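Local coordinates for protein lytic polysaccharide monooxygenase (Neurospora crassa, PDB 4QI8) that probably cleaves cellulose chains by oxidation at an active-site copper, which needs a reducing agent and molecular oxygen or hydrogen peroxide, at residues 69-75 / 115-121; 3-9 / 62-66; 29-35 / 152-158. The contacts are given in a common frame with arbitrary orientation. Where two conformers were deposited one is given. Numbering follows the deposited sequence.

Contact 1: residues 69-75 / 115-121; sequences SVYHPGP and WSSNGKS. With CU (copper (II) ion), chain C.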
loop_
_atom_site.group_PDB
_atom_site.type_symbol
_atom_site.label_atom_id
_atom_site.label_comp_id
_atom_site.label_asym_id
_atom_site.label_seq_id
_atom_site.Cartn_x
_atom_site.Cartn_y
_atom_site.Cartn_z
ATOM N N SER A 69 13.649 -6.893 5.902
ATOM C CA SER A 69 13.670 -5.500 5.492
ATOM C C SER A 69 13.556 -5.370 3.975
ATOM O O SER A 69 14.020 -6.226 3.257
ATOM C CB SER A 69 14.977 -4.853 5.936
ATOM O OG SER A 69 15.105 -4.963 7.366
ATOM N N VAL A 70 12.926 -4.296 3.538
ATOM C CA VAL A 70 12.817 -3.985 2.116
ATOM C C VAL A 70 14.213 -3.790 1.531
ATOM O O VAL A 70 15.028 -3.053 2.092
ATOM C CB VAL A 70 11.989 -2.703 1.920
ATOM C CG1 VAL A 70 12.031 -2.238 0.468
ATOM C CG2 VAL A 70 10.558 -2.926 2.380
ATOM N N TYR A 71 14.490 -4.427 0.397
ATOM C CA TYR A 71 15.816 -4.312 -0.204
ATOM C C TYR A 71 15.830 -4.178 -1.715
ATOM O O TYR A 71 16.890 -4.002 -2.287
ATOM C CB TYR A 71 16.715 -5.471 0.223
ATOM C CG TYR A 71 16.257 -6.831 -0.222
ATOM C CD1 TYR A 71 16.659 -7.371 -1.442
ATOM C CD2 TYR A 71 15.410 -7.577 0.574
ATOM C CE1 TYR A 71 16.242 -8.628 -1.834
ATOM C CE2 TYR A 71 14.988 -8.823 0.193
ATOM C CZ TYR A 71 15.399 -9.348 -1.013
ATOM O OH TYR A 71 14.971 -10.613 -1.368
ATOM N N HIS A 72 14.683 -4.254 -2.373
ATOM C CA HIS A 72 14.652 -3.930 -3.798
ATOM C C HIS A 72 14.448 -2.425 -3.937
ATOM O O HIS A 72 13.804 -1.804 -3.082
ATOM C CB HIS A 72 13.540 -4.669 -4.538
ATOM C CG HIS A 72 13.653 -6.161 -4.499
ATOM N ND1 HIS A 72 14.764 -6.834 -4.964
ATOM C CD2 HIS A 72 12.773 -7.113 -4.108
ATOM C CE1 HIS A 72 14.558 -8.137 -4.844
ATOM N NE2 HIS A 72 13.363 -8.334 -4.322
ATOM N N PRO A 73 14.965 -1.828 -5.022
ATOM C CA PRO A 73 14.785 -0.388 -5.233
ATOM C C PRO A 73 13.390 -0.070 -5.757
ATOM O O PRO A 73 12.890 -0.739 -6.659
ATOM C CB PRO A 73 15.831 -0.069 -6.294
ATOM C CG PRO A 73 15.948 -1.341 -7.083
ATOM C CD PRO A 73 15.808 -2.439 -6.066
ATOM N N GLY A 74 12.779 0.964 -5.204
ATOM C CA GLY A 74 11.504 1.440 -5.673
ATOM C C GLY A 74 10.680 2.017 -4.545
ATOM O O GLY A 74 11.124 2.055 -3.391
ATOM N N PRO A 75 9.469 2.478 -4.874
ATOM C CA PRO A 75 8.663 3.227 -3.907
ATOM C C PRO A 75 7.738 2.391 -3.029
ATOM O O PRO A 75 7.099 1.445 -3.493
ATOM C CB PRO A 75 7.797 4.104 -4.808
ATOM C CG PRO A 75 7.589 3.250 -6.010
ATOM C CD PRO A 75 8.916 2.588 -6.236
ATOM N N TRP A 115 16.598 5.201 -2.687
ATOM C CA TRP A 115 15.274 5.089 -2.106
ATOM C C TRP A 115 15.394 4.983 -0.598
ATOM O O TRP A 115 16.098 4.111 -0.086
ATOM C CB TRP A 115 14.575 3.852 -2.670
ATOM C CG TRP A 115 14.519 3.831 -4.181
ATOM C CD1 TRP A 115 15.467 3.332 -5.029
ATOM C CD2 TRP A 115 13.453 4.323 -5.017
ATOM N NE1 TRP A 115 15.060 3.487 -6.337
ATOM C CE2 TRP A 115 13.832 4.095 -6.355
ATOM C CE3 TRP A 115 12.225 4.943 -4.760
ATOM C CZ2 TRP A 115 13.024 4.462 -7.431
ATOM C CZ3 TRP A 115 11.426 5.310 -5.829
ATOM C CH2 TRP A 115 11.819 5.049 -7.150
ATOM N N SER A 116 14.696 5.858 0.118
ATOM C CA SER A 116 14.711 5.823 1.571
ATOM C C SER A 116 14.110 4.537 2.115
ATOM O O SER A 116 14.377 4.189 3.257
ATOM C CB SER A 116 13.967 7.020 2.156
ATOM O OG SER A 116 12.592 6.967 1.821
ATOM N N SER A 117 13.320 3.825 1.319
ATOM C CA SER A 117 12.759 2.561 1.789
ATOM C C SER A 117 13.814 1.461 1.876
ATOM O O SER A 117 13.582 0.435 2.527
ATOM C CB SER A 117 11.596 2.118 0.899
ATOM O OG SER A 117 11.994 2.038 -0.454
ATOM N N ASN A 118 14.978 1.669 1.254
ATOM C CA ASN A 118 16.026 0.659 1.264
ATOM C C ASN A 118 16.504 0.376 2.675
ATOM O O ASN A 118 16.926 1.291 3.398
ATOM C CB ASN A 118 17.226 1.129 0.448
ATOM C CG ASN A 118 18.188 0.012 0.134
ATOM O OD1 ASN A 118 17.813 -1.166 0.118
ATOM N ND2 ASN A 118 19.443 0.370 -0.121
ATOM N N GLY A 119 16.437 -0.899 3.053
ATOM C CA GLY A 119 16.910 -1.349 4.345
ATOM C C GLY A 119 15.942 -1.125 5.480
ATOM O O GLY A 119 16.273 -1.411 6.631
ATOM N N LYS A 120 14.749 -0.624 5.182
ATOM C CA LYS A 120 13.768 -0.375 6.234
ATOM C C LYS A 120 12.947 -1.616 6.553
ATOM O O LYS A 120 12.538 -2.363 5.654
ATOM C CB LYS A 120 12.834 0.777 5.863
ATOM C CG LYS A 120 13.532 2.109 5.645
ATOM C CD LYS A 120 14.233 2.626 6.894
ATOM C CE LYS A 120 14.667 4.075 6.722
ATOM N NZ LYS A 120 15.715 4.263 5.686
ATOM N N SER A 121 12.708 -1.821 7.846
ATOM C CA SER A 121 11.933 -2.953 8.360
ATOM C C SER A 121 10.508 -2.551 8.729
ATOM O O SER A 121 9.677 -3.397 9.061
ATOM C CB SER A 121 12.622 -3.525 9.613
ATOM O OG SER A 121 12.779 -2.520 10.609
HETATM CU CU CU C . 12.544 -10.153 -4.104
HETATM O O HOH W 1 17.437 -3.606 7.608
HETATM O O HOH W 2 18.161 -1.562 -3.147
HETATM O O HOH W 3 14.803 -11.222 -3.894
HETATM O O HOH W 4 14.057 0.627 -1.840
HETATM O O HOH W 5 12.737 -10.396 -6.130
#

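Contact 2: residues 3-9 / 62-66; sequences TFPKVWA and ITYGA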
loop_
_atom_site.group_PDB
_atom_site.type_symbol
_atom_site.label_atom_id
_atom_site.label_comp_id
_atom_site.label_asym_id
_atom_site.label_seq_id
_atom_site.Cartn_x
_atom_site.Cartn_y
_atom_site.Cartn_z
ATOM N N THR A 3 7.346 -9.817 2.931
ATOM C CA THR A 3 5.945 -9.612 3.224
ATOM C C THR A 3 5.776 -8.309 4.009
ATOM O O THR A 3 6.738 -7.713 4.480
ATOM C CB THR A 3 5.404 -10.757 4.075
ATOM O OG1 THR A 3 6.105 -10.742 5.314
ATOM C CG2 THR A 3 5.563 -12.121 3.384
ATOM N N PHE A 4 4.521 -7.897 4.148
ATOM C CA PHE A 4 4.123 -6.802 5.029
ATOM C C PHE A 4 3.097 -7.350 6.027
ATOM O O PHE A 4 1.890 -7.203 5.845
ATOM C CB PHE A 4 3.590 -5.616 4.219
ATOM C CG PHE A 4 4.660 -4.906 3.456
ATOM C CD1 PHE A 4 5.458 -3.973 4.087
ATOM C CD2 PHE A 4 4.881 -5.164 2.112
ATOM C CE1 PHE A 4 6.471 -3.330 3.409
ATOM C CE2 PHE A 4 5.908 -4.515 1.435
ATOM C CZ PHE A 4 6.689 -3.594 2.084
ATOM N N PRO A 5 3.577 -8.043 7.073
ATOM C CA PRO A 5 2.663 -8.881 7.857
ATOM C C PRO A 5 2.052 -8.240 9.104
ATOM O O PRO A 5 1.207 -8.860 9.741
ATOM C CB PRO A 5 3.565 -10.041 8.266
ATOM C CG PRO A 5 4.904 -9.365 8.481
ATOM C CD PRO A 5 4.991 -8.321 7.394
ATOM N N LYS A 6 2.477 -7.030 9.454
ATOM C CA LYS A 6 2.125 -6.418 10.730
ATOM C C LYS A 6 1.825 -4.955 10.586
ATOM O O LYS A 6 2.457 -4.267 9.797
ATOM C CB LYS A 6 3.316 -6.466 11.697
ATOM C CG LYS A 6 3.720 -7.812 12.197
ATOM C CD LYS A 6 4.741 -7.608 13.305
ATOM C CE LYS A 6 5.511 -8.866 13.709
ATOM N NZ LYS A 6 4.770 -9.847 14.552
ATOM N N VAL A 7 0.890 -4.481 11.406
ATOM C CA VAL A 7 0.727 -3.062 11.640
ATOM C C VAL A 7 0.541 -2.856 13.136
ATOM O O VAL A 7 0.012 -3.727 13.828
ATOM C CB VAL A 7 -0.446 -2.487 10.822
ATOM C CG1 VAL A 7 -1.762 -3.089 11.262
ATOM C CG2 VAL A 7 -0.487 -0.979 10.927
ATOM N N TRP A 8 0.997 -1.720 13.639
ATOM C CA TRP A 8 0.791 -1.434 15.045
ATOM C C TRP A 8 0.769 0.047 15.290
ATOM O O TRP A 8 1.150 0.842 14.436
ATOM C CB TRP A 8 1.829 -2.158 15.916
ATOM C CG TRP A 8 3.266 -1.726 15.795
ATOM C CD1 TRP A 8 3.901 -0.808 16.565
ATOM C CD2 TRP A 8 4.254 -2.242 14.892
ATOM N NE1 TRP A 8 5.221 -0.706 16.195
ATOM C CE2 TRP A 8 5.462 -1.578 15.168
ATOM C CE3 TRP A 8 4.234 -3.192 13.880
ATOM C CZ2 TRP A 8 6.637 -1.833 14.456
ATOM C CZ3 TRP A 8 5.406 -3.456 13.180
ATOM C CH2 TRP A 8 6.584 -2.775 13.469
ATOM N N ALA A 9 0.284 0.398 16.471
ATOM C CA ALA A 9 0.182 1.775 16.906
ATOM C C ALA A 9 1.021 1.967 18.173
ATOM O O ALA A 9 2.243 1.883 18.121
ATOM C CB ALA A 9 -1.273 2.133 17.152
ATOM N N ILE A 62 0.902 5.473 12.523
ATOM C CA ILE A 62 1.057 4.085 12.926
ATOM C C ILE A 62 2.228 3.498 12.161
ATOM O O ILE A 62 2.911 4.201 11.419
ATOM C CB ILE A 62 -0.233 3.296 12.699
ATOM C CG1 ILE A 62 -0.620 3.282 11.220
ATOM C CG2 ILE A 62 -1.354 3.912 13.525
ATOM C CD1 ILE A 62 -1.867 2.474 10.914
ATOM N N THR A 63 2.479 2.216 12.354
ATOM C CA THR A 63 3.664 1.617 11.765
ATOM C C THR A 63 3.261 0.363 11.002
ATOM O O THR A 63 2.556 -0.474 11.544
ATOM C CB THR A 63 4.708 1.282 12.856
ATOM O OG1 THR A 63 5.073 2.469 13.571
ATOM C CG2 THR A 63 5.952 0.679 12.242
ATOM N N TYR A 64 3.699 0.263 9.746
ATOM C CA TYR A 64 3.492 -0.933 8.932
ATOM C C TYR A 64 4.834 -1.648 8.824
ATOM O O TYR A 64 5.822 -1.054 8.395
ATOM C CB TYR A 64 2.953 -0.566 7.538
ATOM C CG TYR A 64 1.888 -1.500 7.009
ATOM C CD1 TYR A 64 2.146 -2.851 6.836
ATOM C CD2 TYR A 64 0.623 -1.035 6.669
ATOM C CE1 TYR A 64 1.158 -3.713 6.349
ATOM C CE2 TYR A 64 -0.355 -1.889 6.186
ATOM C CZ TYR A 64 -0.085 -3.224 6.016
ATOM O OH TYR A 64 -1.068 -4.043 5.513
ATOM N N GLY A 65 4.856 -2.909 9.232
ATOM C CA GLY A 65 6.077 -3.685 9.249
ATOM C C GLY A 65 6.277 -4.527 8.005
ATOM O O GLY A 65 5.307 -5.003 7.405
ATOM N N ALA A 66 7.544 -4.711 7.636
ATOM C CA ALA A 66 7.984 -5.617 6.576
ATOM C C ALA A 66 8.737 -6.794 7.188
ATOM O O ALA A 66 9.256 -6.695 8.304
ATOM C CB ALA A 66 8.920 -4.891 5.620
#

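Contact 3: residues 29-35 / 152-158; sequences NGFVDNV and GAAQFYI. With NO3 (nitrate ion), chain D.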
loop_
_atom_site.group_PDB
_atom_site.type_symbol
_atom_site.label_atom_id
_atom_site.label_comp_id
_atom_site.label_asym_id
_atom_site.label_seq_id
_atom_site.Cartn_x
_atom_site.Cartn_y
_atom_site.Cartn_z
ATOM N N ASN A 29 7.316 -15.225 0.203
ATOM C CA ASN A 29 7.781 -13.832 0.233
ATOM C C ASN A 29 7.836 -13.192 -1.153
ATOM O O ASN A 29 8.528 -12.199 -1.346
ATOM C CB ASN A 29 9.157 -13.701 0.902
ATOM C CG ASN A 29 9.222 -14.417 2.204
ATOM O OD1 ASN A 29 8.374 -14.214 3.067
ATOM N ND2 ASN A 29 10.208 -15.299 2.347
ATOM N N GLY A 30 7.098 -13.747 -2.115
ATOM C CA GLY A 30 7.185 -13.279 -3.482
ATOM C C GLY A 30 6.258 -12.128 -3.804
ATOM O O GLY A 30 5.690 -11.489 -2.920
ATOM N N PHE A 31 6.129 -11.855 -5.098
ATOM C CA PHE A 31 5.459 -10.661 -5.574
ATOM C C PHE A 31 4.269 -10.964 -6.469
ATOM O O PHE A 31 4.032 -12.105 -6.881
ATOM C CB PHE A 31 6.470 -9.739 -6.300
ATOM C CG PHE A 31 7.259 -10.400 -7.403
ATOM C CD1 PHE A 31 6.770 -10.441 -8.692
ATOM C CD2 PHE A 31 8.509 -10.957 -7.161
ATOM C CE1 PHE A 31 7.505 -11.005 -9.719
ATOM C CE2 PHE A 31 9.239 -11.544 -8.194
ATOM C CZ PHE A 31 8.732 -11.564 -9.473
ATOM N N VAL A 32 3.512 -9.904 -6.719
ATOM C CA VAL A 32 2.524 -9.807 -7.788
ATOM C C VAL A 32 3.184 -9.074 -8.954
ATOM O O VAL A 32 3.799 -8.036 -8.739
ATOM C CB VAL A 32 1.298 -8.985 -7.308
ATOM C CG1 VAL A 32 0.310 -8.718 -8.439
ATOM C CG2 VAL A 32 0.606 -9.663 -6.133
ATOM N N ASP A 33 3.085 -9.605 -10.176
ATOM C CA ASP A 33 3.583 -8.873 -11.340
ATOM C C ASP A 33 2.476 -8.610 -12.350
ATOM O O ASP A 33 2.749 -8.116 -13.441
ATOM C CB ASP A 33 4.804 -9.547 -11.986
ATOM C CG ASP A 33 4.517 -10.934 -12.510
ATOM O OD1 ASP A 33 3.327 -11.294 -12.642
ATOM O OD2 ASP A 33 5.500 -11.668 -12.808
ATOM N N ASN A 34 1.231 -8.880 -11.958
ATOM C CA ASN A 34 0.062 -8.749 -12.805
ATOM C C ASN A 34 -0.829 -7.622 -12.270
ATOM O O ASN A 34 -1.588 -7.830 -11.318
ATOM C CB ASN A 34 -0.708 -10.066 -12.773
ATOM C CG ASN A 34 -1.848 -10.094 -13.757
ATOM O OD1 ASN A 34 -2.162 -9.080 -14.395
ATOM N ND2 ASN A 34 -2.468 -11.255 -13.902
ATOM N N VAL A 35 -0.770 -6.441 -12.877
ATOM C CA VAL A 35 -1.588 -5.335 -12.396
ATOM C C VAL A 35 -3.090 -5.576 -12.630
ATOM O O VAL A 35 -3.925 -4.856 -12.085
ATOM C CB VAL A 35 -1.181 -3.994 -13.027
ATOM C CG1 VAL A 35 0.232 -3.618 -12.599
ATOM C CG2 VAL A 35 -1.329 -4.031 -14.547
ATOM N N GLY A 152 5.491 -6.333 -17.329
ATOM C CA GLY A 152 5.213 -7.397 -16.387
ATOM C C GLY A 152 6.376 -7.754 -15.481
ATOM O O GLY A 152 6.312 -8.784 -14.815
ATOM N N ALA A 153 7.394 -6.889 -15.407
ATOM C CA ALA A 153 8.591 -7.175 -14.617
ATOM C C ALA A 153 8.684 -6.416 -13.292
ATOM O O ALA A 153 9.507 -6.765 -12.453
ATOM C CB ALA A 153 9.848 -6.958 -15.441
ATOM N N ALA A 154 7.870 -5.380 -13.099
ATOM C CA ALA A 154 7.792 -4.711 -11.802
ATOM C C ALA A 154 7.260 -5.698 -10.769
ATOM O O ALA A 154 6.366 -6.485 -11.051
ATOM C CB ALA A 154 6.896 -3.489 -11.900
ATOM N N GLN A 155 7.802 -5.625 -9.562
ATOM C CA GLN A 155 7.488 -6.584 -8.502
ATOM C C GLN A 155 6.727 -5.889 -7.378
ATOM O O GLN A 155 7.293 -5.090 -6.631
ATOM C CB GLN A 155 8.783 -7.195 -7.951
ATOM C CG GLN A 155 9.554 -7.955 -9.012
ATOM C CD GLN A 155 10.840 -8.581 -8.517
ATOM O OE1 GLN A 155 11.234 -8.433 -7.349
ATOM N NE2 GLN A 155 11.521 -9.274 -9.420
ATOM N N PHE A 156 5.443 -6.202 -7.246
ATOM C CA PHE A 156 4.606 -5.583 -6.217
ATOM C C PHE A 156 4.513 -6.484 -4.982
ATOM O O PHE A 156 4.101 -7.647 -5.072
ATOM C CB PHE A 156 3.190 -5.314 -6.746
ATOM C CG PHE A 156 3.123 -4.326 -7.883
ATOM C CD1 PHE A 156 3.387 -4.713 -9.189
ATOM C CD2 PHE A 156 2.741 -3.019 -7.643
ATOM C CE1 PHE A 156 3.296 -3.800 -10.224
ATOM C CE2 PHE A 156 2.643 -2.111 -8.677
ATOM C CZ PHE A 156 2.925 -2.507 -9.968
ATOM N N TYR A 157 4.886 -5.930 -3.832
ATOM C CA TYR A 157 4.829 -6.628 -2.545
ATOM C C TYR A 157 3.752 -5.912 -1.727
ATOM O O TYR A 157 3.897 -4.739 -1.415
ATOM C CB TYR A 157 6.201 -6.577 -1.852
ATOM C CG TYR A 157 7.290 -7.231 -2.672
ATOM C CD1 TYR A 157 7.541 -8.602 -2.552
ATOM C CD2 TYR A 157 8.068 -6.499 -3.569
ATOM C CE1 TYR A 157 8.523 -9.218 -3.300
ATOM C CE2 TYR A 157 9.060 -7.113 -4.316
ATOM C CZ TYR A 157 9.281 -8.472 -4.179
ATOM O OH TYR A 157 10.250 -9.125 -4.907
ATOM N N ILE A 158 2.657 -6.612 -1.429
ATOM C CA ILE A 158 1.397 -5.997 -1.006
ATOM C C ILE A 158 0.809 -6.689 0.217
ATOM O O ILE A 158 0.901 -7.917 0.334
ATOM C CB ILE A 158 0.366 -6.080 -2.163
ATOM C CG1 ILE A 158 0.820 -5.221 -3.345
ATOM C CG2 ILE A 158 -1.040 -5.676 -1.713
ATOM C CD1 ILE A 158 0.164 -5.622 -4.666
HETATM N N NO3 D . 7.848 -14.948 -6.916
HETATM O O1 NO3 D . 7.765 -16.120 -7.580
HETATM O O2 NO3 D . 6.951 -13.948 -7.013
HETATM O O3 NO3 D . 8.896 -14.787 -6.091
HETATM O O HOH W 6 4.710 -6.061 -13.196
HETATM O O HOH W 7 8.075 -10.909 -13.419
#

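Contact 1: residues 69-75 / 115-121
Trp115 opens the segment 115-121 by laying its indole against the loop Pro73-Gly74-Pro75. Gly74 CA lies 3.5 Å from the centroid of the Trp115 six-membered ring, almost on the ring normal, a CH-pi contact. Pro73 CB is 3.6 Å from Trp115 CD1 and Pro75 CD is 3.7 Å from Trp115 CZ3. A type I turn then runs from Trp115 to Asn118. Within it, Ser117 OG lies 3.1 Å from Gly74 O, a possible weak hydrogen bond. A water also joins Ser117 OG to His72 O. Asn118 OD1 is linked weakly through another water to Tyr71 O. A type II turn from Ser117 to Lys120 follows, with Gly119 at positive phi. Its backbone pairs with Val70: Gly119 N donates to Val70 O at 2.7 Å, and Val70 N donates to Lys120 O at 2.9 Å. Ser121 CB ends the contact 3.6 Å from Ser69 OG. The loop 69-75 carries His72, whose NE2 binds copper at 2.0 Å. His1 binds the same ion, giving the histidine brace of AA9 enzymes. Behind the loops, Val70 and Ser117 pack on Phe123 of strand 122-126 and His142 of strand 134-144.

Contact 2: residues 3-9 / 62-66
This is an antiparallel strand pair in the beta-sandwich. Strand 3-8 lies at the edge of a three-stranded sheet, and strand 61-67 is the central strand. The axes of the paired segments approach to 4.6 Å at 161°. Trp8 and Thr63 form a hydrogen-bonded pair: Trp8 N to Thr63 O is 2.9 Å and Thr63 N to Trp8 O is 2.8 Å. Val7 and Tyr64 form the next, non-hydrogen-bonded pair. Gly65 N then donates to Lys6 O at 2.8 Å. Near Pro5, which has no amide hydrogen, the approach is a CA-H...O contact from Phe4 CA to Gly65 O at 3.2 Å. On one face Thr63 CG2 lies 3.8 Å from the centroid of the Trp8 six-membered ring, a CH-pi contact. Gly65 leaves room there, because a CB would come tight against Trp8 CZ3. Val7 and Tyr64 point to the other face. Beside them, Ile62 CD1 meets Val7 CG2 at 3.7 Å and Phe4 CB meets Tyr64 CE1 at 3.8 Å. Tyr64 OH is hydrogen-bonded to Ser159 OG, and Lys6 NZ forms a salt bridge with Asp16. The chemistry thus divides: Val7, Tyr64, Ile62 and Phe4 are buried, with Tyr64 packed on Leu138 and Ala161 of the mixed sheet, whereas Trp8 and Thr63 form a partly exposed patch.

Contact 3: residues 29-35 / 152-158
Two backbone hydrogen bonds join the loop 29-35 to the strand 155-158. Val32 N donates to Phe156 O at 2.9 Å, and Phe156 N donates to Val32 O at 2.9 Å. Both amides and both carbonyls of this pair are therefore satisfied across the contact. The flanking strand residues bond the other way: the backbones of Gln155 and Tyr157 pair with Gly144 and His142 on strand 134-144. Phe31 N instead donates at 3.0 Å to O2 of a nitrate ion, probably from the crystallisation liquor. Gly30 O accepts from Asn25 ND2. Two waters serve the far end. One donates to Asp33 O at 2.9 Å and to Ala154 O at 2.7 Å. The other donates to Asp33 OD2 at 2.8 Å and to Gly152 O at 3.1 Å.

The arrangement is a single antiparallel bridge, by which a loop leans on a strand of the mixed sheet. That strand carries Tyr157, part of the copper site characteristic of AA9 enzymes. Tyr157 OH donates to Gln155 OE1 at 2.7 Å, and it also has a weak hydrogen bond with His1 N. Gln155 is probably part of the oxygen-binding site, with His146 beside it. Phe31 backs both residues. Gln155 CG stands 3.5 Å from the Phe31 ring centroid, a CH-pi contact over the face. The Phe31 edge points toward the Tyr157 face in an offset edge-to-face pair, with centroids 5.9 Å apart. On the buried side, Val32 CB meets Phe156 CB at 4.2 Å and Val35 CG1 meets Phe156 CE1 at 3.9 Å, with Ile40 of helix 39-42 packed on Val32 and Phe156.

Overall arrangement
From the N terminus, strand 3-8 comes first, then the loop 29-35. Contact 2 closes when the chain returns along 62-66. The loop 69-75 follows, and contact 1 closes at 115-121, in series after contact 2. Contact 3 closes last, at 152-158, so its long loop encloses contact 1. It crosses contact 2: 29-35 falls between the segments of that contact and 152-158 lies beyond both, so the segments alternate. Contact 2 pairs the edge and central strands of the three-stranded sheet, contact 1 ties the loops leading into strands 76-82 and 122-126, and contact 3 anchors a loop on the mixed sheet. Val70 and Phe4 join contacts 1 and 2, while Phe4 also touches Tyr157 of contact 3. His72 and Tyr157 bring contacts 1 and 3 together at the copper.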